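Local coordinates for protein cytochrome c, class II (PDB 4ULV) that carries a covalently attached heme c with a histidine-ligated iron and probably serves in electron transfer or the sensing of diatomic gases, at residues A93-A98 / Q109-T114. Residues are numbered along the deposited sequence; the frame is centred on the assembly and turned at random.
Sequences AALAVA and QAFANT
Leu95 and Ala98 pack against Ala110, Phe111 and Thr114 in a buried, apolar helix-helix contact of the four-helix bundle characteristic of cytochromes c'. It joins the C-terminal end of helix 78-98 to the first half of helix 104-125, the helix that further on carries the heme-binding cysteines Cys118 and Cys121 and the axial ligand His122. The two helices follow one another in the chain as an antiparallel hairpin, and the short segment axes run at 165° to each other with a closest approach of 8.9 Å. Small side chains meet where the backbones are close: the methyl groups of Ala98 and Ala110 meet tip to tip, CB to CB at 3.9 Å, and the CA atoms of Leu95 and Ala110 lie 5.2 Å apart. Leu95 is the one large side chain reaching across from segment 93-98. Its CG is anti to the backbone N (chi1 174°), which sets the isopropyl fork against helix 104-125. Leu95 CD1 lies over the Ala110-Phe111 backbone, 3.9 Å from Ala110 CB and 3.8 Å from Phe111 N, while CD2 is turned obliquely to the Phe111 ring. Helix 5-30 also packs here: Phe23 stacks with Phe111, and Met26 touches both Leu95 and Phe111. One turn after Ala110, Thr114 crosses the Leu95 side chain at about a right angle, its side chain about 4 Å from the heme. The Thr114 hydroxyl is hydrogen-bonded to Asn91 OD1, one turn before Leu95 on helix 78-98, so a polar link lies beside the apolar seam. Leu95 meets that hydroxyl from one side with two carbons, CB at 3.8 Å and CD2 at 3.9 Å from Thr114 OG1.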
# COMPACT_ATOMS: atom_id res chain seq x y z
N ALA A 93 -1.71 9.77 -10.03
CA ALA A 93 -2.98 9.46 -10.74
C ALA A 93 -2.76 9.70 -12.25
O ALA A 93 -3.21 8.92 -13.13
CB ALA A 93 -4.13 10.30 -10.22
N ALA A 94 -2.10 10.81 -12.58
CA ALA A 94 -1.85 11.16 -13.99
C ALA A 94 -0.96 10.13 -14.70
O ALA A 94 -1.16 9.80 -15.87
CB ALA A 94 -1.28 12.54 -14.13
N LEU A 95 0.02 9.60 -13.97
CA LEU A 95 0.82 8.54 -14.53
C LEU A 95 0.04 7.26 -14.79
O LEU A 95 0.21 6.57 -15.80
CB LEU A 95 2.01 8.24 -13.58
CG LEU A 95 2.95 7.07 -13.87
CD1 LEU A 95 3.57 7.20 -15.26
CD2 LEU A 95 4.05 6.98 -12.81
N ALA A 96 -0.83 6.94 -13.83
CA ALA A 96 -1.73 5.80 -14.02
C ALA A 96 -2.62 5.97 -15.27
O ALA A 96 -2.85 5.00 -16.00
CB ALA A 96 -2.55 5.52 -12.78
N VAL A 97 -3.14 7.20 -15.49
CA VAL A 97 -3.93 7.45 -16.71
C VAL A 97 -3.03 7.29 -17.94
O VAL A 97 -3.44 6.61 -18.90
CB VAL A 97 -4.59 8.88 -16.66
CG1 VAL A 97 -5.19 9.25 -17.96
CG2 VAL A 97 -5.66 8.95 -15.58
N ALA A 98 -1.82 7.87 -17.92
CA ALA A 98 -0.96 7.79 -19.09
C ALA A 98 -0.61 6.34 -19.43
O ALA A 98 -0.52 5.93 -20.58
CB ALA A 98 0.34 8.57 -18.83
N GLN A 109 7.22 11.21 -20.03
CA GLN A 109 7.07 12.51 -19.38
C GLN A 109 6.25 12.43 -18.06
O GLN A 109 6.62 13.11 -17.07
CB GLN A 109 6.59 13.57 -20.37
CG GLN A 109 6.47 14.91 -19.70
CD GLN A 109 7.81 15.52 -19.38
OE1 GLN A 109 8.60 15.75 -20.28
NE2 GLN A 109 8.05 15.83 -18.13
N ALA A 110 5.18 11.65 -18.04
CA ALA A 110 4.41 11.45 -16.82
C ALA A 110 5.29 10.83 -15.72
O ALA A 110 5.18 11.19 -14.53
CB ALA A 110 3.18 10.64 -17.10
N PHE A 111 6.12 9.88 -16.13
CA PHE A 111 6.99 9.18 -15.17
C PHE A 111 7.98 10.20 -14.62
O PHE A 111 8.20 10.26 -13.40
CB PHE A 111 7.69 7.99 -15.84
CG PHE A 111 8.56 7.21 -14.89
CD1 PHE A 111 7.99 6.18 -14.15
CD2 PHE A 111 9.92 7.45 -14.78
CE1 PHE A 111 8.76 5.48 -13.23
CE2 PHE A 111 10.67 6.71 -13.90
CZ PHE A 111 10.08 5.75 -13.14
N ALA A 112 8.59 11.03 -15.48
CA ALA A 112 9.47 12.09 -15.04
C ALA A 112 8.79 13.10 -14.14
O ALA A 112 9.37 13.55 -13.17
CB ALA A 112 10.12 12.79 -16.22
N ASN A 113 7.54 13.43 -14.42
CA ASN A 113 6.82 14.38 -13.61
C ASN A 113 6.68 13.80 -12.17
O ASN A 113 6.80 14.52 -11.17
CB ASN A 113 5.42 14.62 -14.16
CG ASN A 113 5.41 15.47 -15.44
OD1 ASN A 113 6.41 16.13 -15.80
ND2 ASN A 113 4.28 15.49 -16.11
N THR A 114 6.34 12.51 -12.11
CA THR A 114 6.18 11.87 -10.79
C THR A 114 7.55 11.82 -10.07
O THR A 114 7.64 12.16 -8.86
CB THR A 114 5.57 10.52 -10.99
OG1 THR A 114 4.27 10.66 -11.62
CG2 THR A 114 5.38 9.81 -9.68